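Local coordinates for protein Uly1 (Catenovulum maritimum, PDB 7DRQ) that degrades the algal polysaccharide ulvan as a family 24 polysaccharide lyase, probably by beta-elimination, and binds calcium ions, at residues N58-T63 and T77-L82; A52-K57 and I111-S116; E34-N39 and G67-R72. All blocks are in the same frame, centred on the assembly; numbering follows the deposited sequence.

Contact 1 (N58-T63 and T77-L82); sequences NYVFMT and TRYNTL
Arg78 runs beside Phe61 and Tyr59, all three side chains leaving the same face of the sheet. Its CG lies over one face of the Phe61 ring, 4.0 Å from the ring centroid and 21° off the normal, a CH-pi contact displaced toward the rim. One atom further, Arg78 CD comes within 3.4 Å of Tyr59 CD1. A bend at chi3 (69°) swings NE beside the Tyr59 ring; the guanidinium plane lies 26° from that ring, with Tyr59 CE1 over one guanidinium face. On the other face of the sheet, Val60 CG2 touches the edge of the Tyr79 ring in its plane, 4.0 Å from Tyr79 CD2, and the selenomethionine methyl Met62 CE packs on Tyr79 CB at 3.9 Å.

The backbone beneath is an antiparallel beta hairpin of strands 59-65 and 73-80, the middle pair of a four-stranded sheet consistent with one blade of a beta-propeller. Val60 with Tyr79 and Met62 with Thr77 are the hydrogen-bonded pairs, and Tyr59 with Asn80 and Phe61 with Arg78 the non-hydrogen-bonded ones, where CA-H...O contacts fill in. At the strand ends Thr81 N donates to Asn58 O (2.9 Å). Asn58 ND2 reaches Asn80 OD1 at 3.0 Å from well above the carbonyl plane, while Leu82 N approaches that oxygen from the opposite face (2.8 Å), closing an Asx turn.

Further out, the guanidinium is fixed by a salt bridge from Arg78 NH2 to Asp162 and a hydrogen bond from NH1 to Ala158 O. Leu474 of strand 469-478 packs against Val60, Met62 and Tyr79.

Contact 2 (A52-K57 and I111-S116); sequences AIKVYK and IAVAIS
Ile115 CG2 presses on one face of the Tyr56 ring, 4.0 Å from the ring centroid and 21° off the normal, a CH-pi contact offset toward the rim; the closest ring atom is Tyr56 CG, at 3.8 Å. With CG anti to the backbone N (chi1 167°), the ring meets Ile115 at about a right angle. At this close-packed end CG of exposed Lys57 covers the centre of the opposite ring face, and the hydroxyl hydrogen-bonds to Glu120.

The strand backbones fit more loosely. Their axes run parallel within 9° but come no closer than 6.6 Å, and no backbone hydrogen bond joins them; Val113 CG1 reaches Ala52 C only at 4.0 Å. Partly exposed Lys54 bridges the two strands: its chain, bent at chi2 and chi4, brings NZ to Val113 O at 2.8 Å, nearly in line with the carbonyl, and a salt bridge to Asp51 grips the same ammonium.

Strands 53-56 and 111-115 are edge strands of two separate antiparallel sheets, consistent with the innermost strands of adjacent propeller blades, side by side around the centre. Phe61 of strand 59-65 packs on Ile115, and Phe206 of strand 201-208 touches Lys54 and Ala114.

Contact 3 (E34-N39 and G67-R72); sequences EGQKYN and GGILDR
The Tyr38 ring carries Ile69 on one face: CG1 stands 3.8 Å from the ring centroid and 17° off the normal, a CH-pi contact displaced toward the rim on the CD2 side, where Tyr38 CD2 and Ile69 CB are 3.6 Å apart. The Phe17 ring also meets Tyr38, with planes about 55° apart. The other flat group, the Arg72 guanidinium, stands nearly perpendicular to the Tyr38 ring and has the carbonyl carbon of Ile69 at its edge, in plane. Its NH1 donates to Ile69 O at 2.8 Å, close to the guanidinium plane, and NE hydrogen-bonds to His95 O, which fixes its rotation. Arg72 touches Tyr38 through its aliphatic part, CD lying 3.2 Å from Tyr38 OH, which has a weak hydrogen bond to Trp102 O.

With chi2 of Ile69 anti (173°), CD1 lies by the CB-CG end of the Tyr38 side chain and 4.2 Å from Gln36 CG. Gln36 NE2 donates to Lys37 O at 3.0 Å.

No hydrogen bond crosses between the segments; apolar packing carries the contact. The bond from Asp71 N to Gly68 O (2.9 Å), with helical backbone angles at Ile69 and Leu70, defines a type I beta turn; the peptide bond between Gly67 and Gly68, just before it, is cis. This turn, between hairpin strands 59-65 and 73-80, presents Ile69 to the 34-39 loop, a loop-to-loop contact at the periphery of the propeller-like fold.

From the N terminus, 34-39 comes first and pairs with 67-72 in contact 3. Before that loop closes the chain passes through 52-57, which opens contact 2, and 58-63, which opens contact 1. Contact 1 closes next at 77-82, and contact 2 last, at 111-116. Contact 1 therefore lies wholly within the span of contact 2, while contact 3 crosses both. Contact 1 holds a hairpin within one sheet; contact 2 joins that sheet to the next. They touch through the pairing of strands 53-56 and 59-65 (Phe61 N to Lys54 O), and Thr63 OG1 hydrogen-bonds to Ile111 O of the neighbouring sheet. Contact 3, centred about 28 Å from the other centres, ties the hairpin connection to the loop after helix 24-29.

Contact 1 (N58-T63 and T77-L82)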
loop_
_atom_site.group_PDB
_atom_site.type_symbol
_atom_site.label_atom_id
_atom_site.label_comp_id
_atom_site.label_asym_id
_atom_site.label_seq_id
_atom_site.Cartn_x
_atom_site.Cartn_y
_atom_site.Cartn_z
ATOM N N ASN A 58 3.585 -10.229 19.999
ATOM C CA ASN A 58 3.005 -11.531 19.682
ATOM C C ASN A 58 1.642 -11.439 19.000
ATOM O O ASN A 58 0.867 -12.403 19.038
ATOM C CB ASN A 58 2.898 -12.385 20.951
ATOM C CG ASN A 58 2.130 -11.691 22.061
ATOM O OD1 ASN A 58 2.628 -10.753 22.679
ATOM N ND2 ASN A 58 0.907 -12.153 22.321
ATOM N N TYR A 59 1.350 -10.340 18.323
ATOM C CA TYR A 59 0.037 -10.141 17.725
ATOM C C TYR A 59 0.184 -9.854 16.243
ATOM O O TYR A 59 1.011 -9.024 15.848
ATOM C CB TYR A 59 -0.704 -8.990 18.404
ATOM C CG TYR A 59 -0.864 -9.150 19.891
ATOM C CD1 TYR A 59 -1.821 -10.006 20.421
ATOM C CD2 TYR A 59 -0.065 -8.424 20.771
ATOM C CE1 TYR A 59 -1.972 -10.138 21.809
ATOM C CE2 TYR A 59 -0.205 -8.547 22.138
ATOM C CZ TYR A 59 -1.154 -9.400 22.652
ATOM O OH TYR A 59 -1.283 -9.509 24.020
ATOM N N VAL A 60 -0.618 -10.530 15.425
ATOM C CA VAL A 60 -0.713 -10.227 14.001
ATOM C C VAL A 60 -2.056 -9.557 13.767
ATOM O O VAL A 60 -3.107 -10.172 13.992
ATOM C CB VAL A 60 -0.586 -11.493 13.137
ATOM C CG1 VAL A 60 -0.527 -11.103 11.661
ATOM C CG2 VAL A 60 0.654 -12.272 13.531
ATOM N N PHE A 61 -2.030 -8.307 13.306
ATOM C CA PHE A 61 -3.240 -7.555 13.016
ATOM C C PHE A 61 -3.515 -7.601 11.519
ATOM O O PHE A 61 -2.621 -7.317 10.715
ATOM C CB PHE A 61 -3.093 -6.107 13.487
ATOM C CG PHE A 61 -3.015 -5.967 14.984
ATOM C CD1 PHE A 61 -1.801 -6.097 15.643
ATOM C CD2 PHE A 61 -4.156 -5.708 15.731
ATOM C CE1 PHE A 61 -1.725 -5.969 17.014
ATOM C CE2 PHE A 61 -4.085 -5.572 17.107
ATOM C CZ PHE A 61 -2.870 -5.706 17.749
HETATM N N MSE A 62 -4.737 -7.990 11.148
HETATM C CA MSE A 62 -5.115 -8.105 9.741
HETATM C C MSE A 62 -6.477 -7.481 9.486
HETATM O O MSE A 62 -7.425 -7.726 10.229
HETATM C CB MSE A 62 -5.123 -9.572 9.312
HETATM C CG MSE A 62 -3.761 -10.218 9.391
HETATM SE SE MSE A 62 -3.946 -12.167 9.159
HETATM C CE MSE A 62 -4.335 -12.700 10.985
ATOM N N THR A 63 -6.574 -6.676 8.432
ATOM C CA THR A 63 -7.825 -6.037 8.061
ATOM C C THR A 63 -8.412 -6.708 6.827
ATOM O O THR A 63 -7.708 -7.341 6.042
ATOM C CB THR A 63 -7.636 -4.546 7.778
ATOM O OG1 THR A 63 -6.831 -4.381 6.606
ATOM C CG2 THR A 63 -6.968 -3.841 8.967
ATOM N N THR A 77 -8.917 -8.220 12.581
ATOM C CA THR A 77 -8.643 -9.497 13.238
ATOM C C THR A 77 -7.272 -9.442 13.891
ATOM O O THR A 77 -6.319 -8.906 13.312
ATOM C CB THR A 77 -8.679 -10.657 12.235
ATOM O OG1 THR A 77 -9.980 -10.757 11.651
ATOM C CG2 THR A 77 -8.345 -11.989 12.934
ATOM N N ARG A 78 -7.169 -9.982 15.099
ATOM C CA ARG A 78 -5.893 -10.066 15.790
ATOM C C ARG A 78 -5.623 -11.524 16.114
ATOM O O ARG A 78 -6.410 -12.152 16.824
ATOM C CB ARG A 78 -5.894 -9.223 17.069
ATOM C CG ARG A 78 -4.531 -9.187 17.759
ATOM C CD ARG A 78 -4.611 -8.470 19.106
ATOM N NE ARG A 78 -5.371 -9.260 20.076
ATOM C CZ ARG A 78 -5.616 -8.886 21.328
ATOM N NH1 ARG A 78 -5.146 -7.722 21.792
ATOM N NH2 ARG A 78 -6.331 -9.676 22.128
ATOM N N TYR A 79 -4.526 -12.054 15.580
ATOM C CA TYR A 79 -4.069 -13.410 15.861
ATOM C C TYR A 79 -2.943 -13.357 16.888
ATOM O O TYR A 79 -1.991 -12.582 16.739
ATOM C CB TYR A 79 -3.593 -14.093 14.572
ATOM C CG TYR A 79 -2.838 -15.375 14.811
ATOM C CD1 TYR A 79 -3.514 -16.549 15.115
ATOM C CD2 TYR A 79 -1.451 -15.414 14.750
ATOM C CE1 TYR A 79 -2.831 -17.731 15.350
ATOM C CE2 TYR A 79 -0.753 -16.610 14.982
ATOM C CZ TYR A 79 -1.455 -17.758 15.282
ATOM O OH TYR A 79 -0.763 -18.938 15.519
ATOM N N ASN A 80 -3.048 -14.186 17.928
ATOM C CA ASN A 80 -2.048 -14.237 18.986
ATOM C C ASN A 80 -1.118 -15.404 18.676
ATOM O O ASN A 80 -1.539 -16.563 18.716
ATOM C CB ASN A 80 -2.708 -14.387 20.360
ATOM C CG ASN A 80 -1.716 -14.261 21.511
ATOM O OD1 ASN A 80 -0.541 -14.612 21.383
ATOM N ND2 ASN A 80 -2.193 -13.774 22.650
ATOM N N THR A 81 0.138 -15.092 18.347
ATOM C CA THR A 81 1.094 -16.131 17.982
ATOM C C THR A 81 1.446 -17.034 19.158
ATOM O O THR A 81 1.973 -18.131 18.942
ATOM C CB THR A 81 2.380 -15.509 17.438
ATOM O OG1 THR A 81 3.017 -14.729 18.466
ATOM C CG2 THR A 81 2.080 -14.612 16.229
ATOM N N LEU A 82 1.196 -16.584 20.390
ATOM C CA LEU A 82 1.519 -17.392 21.564
ATOM C C LEU A 82 0.424 -18.390 21.907
ATOM O O LEU A 82 0.718 -19.480 22.412
ATOM C CB LEU A 82 1.769 -16.491 22.771
ATOM C CG LEU A 82 2.912 -15.490 22.643
ATOM C CD1 LEU A 82 2.937 -14.566 23.854
ATOM C CD2 LEU A 82 4.248 -16.196 22.437
HETATM O O HOH W 1 -0.834 -13.021 25.010
#

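Contact 2 (A52-K57 and I111-S116)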
loop_
_atom_site.group_PDB
_atom_site.type_symbol
_atom_site.label_atom_id
_atom_site.label_comp_id
_atom_site.label_asym_id
_atom_site.label_seq_id
_atom_site.Cartn_x
_atom_site.Cartn_y
_atom_site.Cartn_z
ATOM N N ALA A 52 -2.522 -4.068 4.948
ATOM C CA ALA A 52 -3.569 -4.755 5.689
ATOM C C ALA A 52 -3.056 -5.727 6.738
ATOM O O ALA A 52 -3.868 -6.421 7.358
ATOM C CB ALA A 52 -4.491 -5.505 4.714
ATOM N N ILE A 53 -1.748 -5.826 6.949
ATOM C CA ILE A 53 -1.242 -6.752 7.956
ATOM C C ILE A 53 -0.043 -6.139 8.667
ATOM O O ILE A 53 0.865 -5.604 8.023
ATOM C CB ILE A 53 -0.891 -8.123 7.338
ATOM C CG1 ILE A 53 -0.127 -8.980 8.344
ATOM C CG2 ILE A 53 -0.123 -7.982 6.028
ATOM C CD1 ILE A 53 -0.167 -10.459 8.000
ATOM N N LYS A 54 -0.042 -6.213 10.000
ATOM C CA LYS A 54 1.081 -5.746 10.803
ATOM C C LYS A 54 1.327 -6.738 11.928
ATOM O O LYS A 54 0.413 -7.451 12.357
ATOM C CB LYS A 54 0.834 -4.359 11.417
ATOM C CG LYS A 54 0.742 -3.228 10.409
ATOM C CD LYS A 54 2.063 -3.056 9.681
ATOM C CE LYS A 54 1.839 -2.307 8.372
ATOM N NZ LYS A 54 1.259 -0.931 8.639
ATOM N N VAL A 55 2.565 -6.769 12.407
ATOM C CA VAL A 55 2.953 -7.601 13.541
ATOM C C VAL A 55 3.519 -6.703 14.628
ATOM O O VAL A 55 4.399 -5.875 14.363
ATOM C CB VAL A 55 3.964 -8.689 13.136
ATOM C CG1 VAL A 55 4.276 -9.592 14.334
ATOM C CG2 VAL A 55 3.386 -9.533 12.013
ATOM N N TYR A 56 2.996 -6.858 15.844
ATOM C CA TYR A 56 3.451 -6.117 17.016
ATOM C C TYR A 56 3.573 -7.104 18.167
ATOM O O TYR A 56 2.566 -7.687 18.584
ATOM C CB TYR A 56 2.480 -4.989 17.387
ATOM C CG TYR A 56 2.759 -4.422 18.761
ATOM C CD1 TYR A 56 3.883 -3.639 18.992
ATOM C CD2 TYR A 56 1.913 -4.689 19.834
ATOM C CE1 TYR A 56 4.154 -3.133 20.255
ATOM C CE2 TYR A 56 2.172 -4.186 21.087
ATOM C CZ TYR A 56 3.295 -3.409 21.295
ATOM O OH TYR A 56 3.557 -2.916 22.549
ATOM N N LYS A 57 4.796 -7.289 18.671
ATOM C CA LYS A 57 5.071 -8.312 19.675
ATOM C C LYS A 57 4.495 -9.651 19.218
ATOM O O LYS A 57 4.850 -10.142 18.138
ATOM C CB LYS A 57 4.511 -7.888 21.039
ATOM C CG LYS A 57 5.165 -6.622 21.584
ATOM C CD LYS A 57 4.713 -6.310 23.001
ATOM C CE LYS A 57 5.636 -5.288 23.657
ATOM N NZ LYS A 57 7.070 -5.557 23.338
ATOM N N ILE A 111 -8.144 -1.033 3.673
ATOM C CA ILE A 111 -8.108 -0.753 5.105
ATOM C C ILE A 111 -6.673 -0.928 5.573
ATOM O O ILE A 111 -6.178 -2.060 5.663
ATOM C CB ILE A 111 -9.036 -1.680 5.896
ATOM C CG1 ILE A 111 -10.439 -1.746 5.275
ATOM C CG2 ILE A 111 -9.067 -1.245 7.371
ATOM C CD1 ILE A 111 -11.142 -3.095 5.572
ATOM N N ALA A 112 -6.016 0.177 5.912
ATOM C CA ALA A 112 -4.662 0.130 6.442
ATOM C C ALA A 112 -4.708 0.089 7.963
ATOM O O ALA A 112 -5.575 0.706 8.585
ATOM C CB ALA A 112 -3.851 1.344 5.988
ATOM N N VAL A 113 -3.777 -0.660 8.558
ATOM C CA VAL A 113 -3.712 -0.800 10.007
ATOM C C VAL A 113 -2.285 -0.528 10.469
ATOM O O VAL A 113 -1.315 -0.857 9.779
ATOM C CB VAL A 113 -4.189 -2.199 10.481
ATOM C CG1 VAL A 113 -3.310 -3.317 9.871
ATOM C CG2 VAL A 113 -4.223 -2.284 12.007
ATOM N N ALA A 114 -2.161 0.088 11.644
ATOM C CA ALA A 114 -0.873 0.227 12.308
ATOM C C ALA A 114 -1.055 0.180 13.818
ATOM O O ALA A 114 -2.106 0.558 14.348
ATOM C CB ALA A 114 -0.170 1.541 11.938
ATOM N N ILE A 115 -0.007 -0.271 14.503
ATOM C CA ILE A 115 0.114 -0.190 15.959
ATOM C C ILE A 115 1.220 0.809 16.288
ATOM O O ILE A 115 2.288 0.774 15.671
ATOM C CB ILE A 115 0.435 -1.572 16.562
ATOM C CG1 ILE A 115 -0.523 -2.646 16.040
ATOM C CG2 ILE A 115 0.423 -1.504 18.088
ATOM C CD1 ILE A 115 -1.958 -2.401 16.387
ATOM N N SER A 116 0.968 1.711 17.246
ATOM C CA SER A 116 2.074 2.476 17.830
ATOM C C SER A 116 2.802 1.607 18.842
ATOM O O SER A 116 2.194 1.181 19.824
ATOM C CB SER A 116 1.597 3.734 18.535
ATOM O OG SER A 116 2.699 4.306 19.259
#

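Contact 3 (E34-N39 and G67-R72)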
loop_
_atom_site.group_PDB
_atom_site.type_symbol
_atom_site.label_atom_id
_atom_site.label_comp_id
_atom_site.label_asym_id
_atom_site.label_seq_id
_atom_site.Cartn_x
_atom_site.Cartn_y
_atom_site.Cartn_z
ATOM N N GLU A 34 -30.804 -5.439 -7.861
ATOM C CA GLU A 34 -30.880 -6.465 -6.817
ATOM C C GLU A 34 -30.588 -7.850 -7.397
ATOM O O GLU A 34 -31.095 -8.081 -8.454
ATOM C CB GLU A 34 -32.211 -6.410 -6.077
ATOM C CG GLU A 34 -32.264 -7.284 -4.838
ATOM C CD GLU A 34 -32.429 -8.736 -5.156
ATOM O OE1 GLU A 34 -32.084 -9.638 -4.361
ATOM O OE2 GLU A 34 -32.871 -9.024 -6.257
ATOM N N GLY A 35 -29.806 -8.737 -6.729
ATOM C CA GLY A 35 -29.414 -9.997 -7.290
ATOM C C GLY A 35 -28.199 -9.923 -8.183
ATOM O O GLY A 35 -27.727 -10.972 -8.635
ATOM N N GLN A 36 -27.674 -8.727 -8.452
ATOM C CA GLN A 36 -26.491 -8.618 -9.294
ATOM C C GLN A 36 -25.274 -9.223 -8.605
ATOM O O GLN A 36 -25.161 -9.227 -7.374
ATOM C CB GLN A 36 -26.190 -7.154 -9.643
ATOM C CG GLN A 36 -25.635 -6.326 -8.469
ATOM C CD GLN A 36 -25.128 -4.955 -8.888
ATOM O OE1 GLN A 36 -25.913 -4.027 -9.114
ATOM N NE2 GLN A 36 -23.807 -4.820 -8.998
ATOM N N LYS A 37 -24.352 -9.738 -9.416
ATOM C CA LYS A 37 -23.023 -10.042 -8.904
ATOM C C LYS A 37 -22.306 -8.745 -8.542
ATOM O O LYS A 37 -22.703 -7.644 -8.941
ATOM C CB LYS A 37 -22.219 -10.835 -9.936
ATOM C CG LYS A 37 -22.778 -12.226 -10.221
ATOM C CD LYS A 37 -21.907 -12.989 -11.210
ATOM C CE LYS A 37 -22.700 -14.103 -11.889
ATOM N NZ LYS A 37 -23.522 -13.583 -13.032
ATOM N N TYR A 38 -21.239 -8.877 -7.757
ATOM C CA TYR A 38 -20.515 -7.697 -7.253
ATOM C C TYR A 38 -19.504 -7.258 -8.298
ATOM O O TYR A 38 -18.380 -7.758 -8.357
ATOM C CB TYR A 38 -19.859 -8.010 -5.917
ATOM C CG TYR A 38 -19.614 -6.802 -5.024
ATOM C CD1 TYR A 38 -19.504 -5.521 -5.552
ATOM C CD2 TYR A 38 -19.481 -6.959 -3.650
ATOM C CE1 TYR A 38 -19.266 -4.414 -4.720
ATOM C CE2 TYR A 38 -19.259 -5.882 -2.822
ATOM C CZ TYR A 38 -19.149 -4.613 -3.355
ATOM O OH TYR A 38 -18.927 -3.563 -2.500
ATOM N N ASN A 39 -19.902 -6.312 -9.141
ATOM C CA ASN A 39 -19.014 -5.795 -10.169
ATOM C C ASN A 39 -17.934 -4.923 -9.531
ATOM O O ASN A 39 -17.918 -4.690 -8.317
ATOM C CB ASN A 39 -19.827 -5.036 -11.216
ATOM C CG ASN A 39 -20.891 -5.907 -11.837
ATOM O OD1 ASN A 39 -20.621 -7.047 -12.217
ATOM N ND2 ASN A 39 -22.109 -5.391 -11.927
ATOM N N GLY A 67 -17.741 -10.202 3.338
ATOM C CA GLY A 67 -18.766 -10.376 2.327
ATOM C C GLY A 67 -20.099 -10.804 2.935
ATOM O O GLY A 67 -20.196 -11.092 4.127
ATOM N N GLY A 68 -21.136 -10.828 2.096
ATOM C CA GLY A 68 -21.047 -10.455 0.692
ATOM C C GLY A 68 -21.436 -9.021 0.366
ATOM O O GLY A 68 -21.186 -8.107 1.157
ATOM N N ILE A 69 -22.056 -8.841 -0.808
ATOM C CA ILE A 69 -22.319 -7.507 -1.353
ATOM C C ILE A 69 -23.221 -6.688 -0.436
ATOM O O ILE A 69 -23.169 -5.456 -0.449
ATOM C CB ILE A 69 -22.917 -7.636 -2.770
ATOM C CG1 ILE A 69 -23.032 -6.279 -3.453
ATOM C CG2 ILE A 69 -24.287 -8.318 -2.718
ATOM C CD1 ILE A 69 -23.453 -6.378 -4.918
ATOM N N LEU A 70 -24.048 -7.343 0.382
ATOM C CA LEU A 70 -24.953 -6.614 1.264
ATOM C C LEU A 70 -24.358 -6.364 2.645
ATOM O O LEU A 70 -25.012 -5.739 3.487
ATOM C CB LEU A 70 -26.282 -7.372 1.400
ATOM C CG LEU A 70 -27.074 -7.560 0.103
ATOM C CD1 LEU A 70 -28.462 -8.135 0.400
ATOM C CD2 LEU A 70 -27.164 -6.257 -0.706
ATOM N N ASP A 71 -23.132 -6.823 2.887
ATOM C CA ASP A 71 -22.483 -6.704 4.184
ATOM C C ASP A 71 -21.393 -5.640 4.087
ATOM O O ASP A 71 -21.637 -4.466 4.387
ATOM C CB ASP A 71 -21.929 -8.070 4.600
ATOM C CG ASP A 71 -21.459 -8.106 6.039
ATOM O OD1 ASP A 71 -20.627 -7.272 6.437
ATOM O OD2 ASP A 71 -21.904 -9.003 6.779
ATOM N N ARG A 72 -20.206 -6.044 3.624
ATOM C CA ARG A 72 -19.106 -5.142 3.284
ATOM C C ARG A 72 -18.503 -4.449 4.502
ATOM O O ARG A 72 -17.832 -3.429 4.357
ATOM C CB ARG A 72 -19.532 -4.081 2.246
ATOM C CG ARG A 72 -20.384 -4.620 1.091
ATOM C CD ARG A 72 -20.795 -3.490 0.128
ATOM N NE ARG A 72 -21.328 -2.307 0.813
ATOM C CZ ARG A 72 -22.593 -2.164 1.204
ATOM N NH1 ARG A 72 -23.474 -3.132 0.994
ATOM N NH2 ARG A 72 -22.984 -1.050 1.811
#